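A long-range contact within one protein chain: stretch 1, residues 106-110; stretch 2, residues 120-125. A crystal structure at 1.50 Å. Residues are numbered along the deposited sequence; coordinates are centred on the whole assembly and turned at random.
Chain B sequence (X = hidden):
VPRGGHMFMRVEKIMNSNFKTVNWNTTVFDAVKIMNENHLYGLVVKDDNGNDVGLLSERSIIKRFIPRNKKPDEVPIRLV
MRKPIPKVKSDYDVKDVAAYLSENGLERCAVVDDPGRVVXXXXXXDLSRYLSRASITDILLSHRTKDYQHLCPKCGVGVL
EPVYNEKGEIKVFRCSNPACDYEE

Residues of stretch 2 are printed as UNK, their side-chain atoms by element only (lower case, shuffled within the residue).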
# COMPACT_ATOMS: atom_id res chain seq x y z
N LEU B 106 -2.73 2.45 11.45
CA LEU B 106 -1.42 2.48 10.78
C LEU B 106 -0.76 1.11 10.67
O LEU B 106 -1.07 0.20 11.44
CB LEU B 106 -0.47 3.41 11.55
CG LEU B 106 -0.87 4.87 11.76
CD1 LEU B 106 0.06 5.52 12.78
CD2 LEU B 106 -0.83 5.61 10.43
N GLU B 107 0.16 0.97 9.72
CA GLU B 107 0.91 -0.27 9.60
C GLU B 107 2.40 0.02 9.82
O GLU B 107 3.25 -0.87 9.74
CB GLU B 107 0.66 -0.95 8.24
CG GLU B 107 0.68 -0.05 7.03
CD GLU B 107 2.08 0.29 6.56
OE1 GLU B 107 2.90 -0.65 6.42
OE2 GLU B 107 2.35 1.48 6.32
N ARG B 108 2.70 1.28 10.13
CA ARG B 108 4.07 1.72 10.43
C ARG B 108 4.06 3.09 11.09
O ARG B 108 3.09 3.84 10.96
CB ARG B 108 4.93 1.77 9.16
CG ARG B 108 4.66 2.94 8.22
CD ARG B 108 5.49 2.75 6.95
NE ARG B 108 5.10 1.52 6.26
CZ ARG B 108 5.91 0.77 5.51
NH1 ARG B 108 7.18 1.10 5.33
NH2 ARG B 108 5.43 -0.32 4.93
N CYS B 109 5.13 3.42 11.80
CA CYS B 109 5.24 4.71 12.46
C CYS B 109 6.70 4.96 12.78
O CYS B 109 7.53 4.05 12.70
CB CYS B 109 4.40 4.75 13.74
SG CYS B 109 5.00 3.70 15.09
N ALA B 110 7.02 6.19 13.16
CA ALA B 110 8.39 6.54 13.50
C ALA B 110 8.64 6.16 14.95
O ALA B 110 7.71 5.94 15.72
CB ALA B 110 8.61 8.04 13.31
N UNK B 120 14.21 5.96 14.01
CA UNK B 120 13.92 4.86 13.11
C UNK B 120 12.46 4.78 12.74
O UNK B 120 11.66 5.64 13.11
N UNK B 121 12.12 3.76 11.97
CA UNK B 121 10.74 3.52 11.58
C UNK B 121 10.49 2.05 11.86
O UNK B 121 11.36 1.22 11.61
c UNK B 121 10.48 3.82 10.08
c UNK B 121 10.54 5.33 9.84
c UNK B 121 9.13 3.24 9.65
c UNK B 121 10.25 5.73 8.40
N UNK B 122 9.32 1.74 12.42
CA UNK B 122 8.95 0.36 12.70
C UNK B 122 7.69 0.04 11.89
O UNK B 122 6.76 0.84 11.82
c UNK B 122 8.70 0.14 14.22
c UNK B 122 8.37 -1.32 14.49
c UNK B 122 7.59 1.06 14.72
N UNK B 123 7.67 -1.14 11.28
CA UNK B 123 6.55 -1.57 10.45
C UNK B 123 5.93 -2.85 10.98
O UNK B 123 6.48 -3.51 11.85
c UNK B 123 7.74 -0.69 8.41
o UNK B 123 7.89 -3.02 9.05
c UNK B 123 7.01 -1.88 9.02
N UNK B 124 4.78 -3.21 10.42
CA UNK B 124 4.10 -4.44 10.82
C UNK B 124 5.02 -5.62 10.52
O UNK B 124 5.04 -6.60 11.27
c UNK B 124 1.72 -6.16 11.70
c UNK B 124 2.10 -5.97 10.23
c UNK B 124 0.87 -6.03 9.35
c UNK B 124 2.80 -4.61 10.04
N UNK B 125 5.79 -5.55 9.44
CA UNK B 125 6.70 -6.64 9.10
C UNK B 125 7.71 -6.85 10.23
O UNK B 125 7.97 -7.98 10.63
c UNK B 125 8.34 -7.57 7.44
c UNK B 125 7.45 -6.37 7.78
o UNK B 125 6.51 -6.18 6.72

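Position 120 has backbone atoms and nothing more: no side-chain atom follows its CA, so the residue is Gly120. Its phi and psi, 176° and -177°, describe an almost fully stretched chain. With no side chain to offer, it meets stretch 1 through its backbone, and its O lies 3.4 Å from the CA of Ala110, a CA-H...O contact.

Position 121 carries four carbons, forked at the first, with one arm two carbons long. Branching at CB together with the longer arm identifies Ile121. Its chi1 is m and its chi2 t. The residue pairs with Ala110 as a non-hydrogen-bonded antiparallel pair, the two CA atoms 4.3 Å apart, and both side chains lie on the same face of the sheet. Alanine's single methyl takes little room beside the larger branched chain. The short arm of Ile121 also reaches along that face, its CG2 coming 4.5 Å from CB of Arg108. A beta-branched, wholly hydrocarbon residue suits a buried strand position.

Position 122 shows three carbons, one carrying the other two: a symmetrical fork with no polar atom, hence Val122. It projects to the other face, where Cys109 also lies, and its CG1 packs 3.7 Å from SG of Cys109. The polarizable sulfur and the methyl make a compact apolar contact in a buried setting. The backbones of this pair are joined twice, Val122 N donating to Cys109 O at 2.9 Å and Cys109 N donating to Val122 O at 3.1 Å.

Position 123 has one carbon bearing an oxygen and a carbon. A branched side chain with one hydroxyl and one methyl is threonine, Thr123. It returns to the face shared by Arg108, Ala110 and Ile121, and its CG2 covers one face of the Arg108 guanidinium, 3.6 Å from NH1. The hydroxyl has separate work: Thr123 is the N-cap, and OG1 caps a backbone N just past the stretch. Threonine thus suits both the end of a strand and the start of a helix.

Position 124 has four carbons, forked at the second, and is therefore Leu124. It opens the helical segment, with phi and psi of -60° and -36°, and its buried hydrocarbon side chain has CB pointing sideways from stretch 1. Its N donates to Glu107 O at 2.9 Å, extending the backbone link beyond the paired strands.

Position 125 again has one carbon carrying an oxygen and a carbon, so it is Thr125. Already helical and partly exposed, where a hydroxyl is readily accommodated, it makes no contact with stretch 1.

The contact is an antiparallel strand pairing held by three backbone hydrogen bonds and supplemented by CA-H...O contacts. Side chains alternate between its faces, Cys109 packing with Val122 on one and Arg108 with Thr123 on the other. Glu107 and Arg108 form a salt bridge, OE2 to NE at 2.8 Å, which helps hold the guanidinium beside the threonine methyl.

Stretch 2, residues 120-125: GIVTLT
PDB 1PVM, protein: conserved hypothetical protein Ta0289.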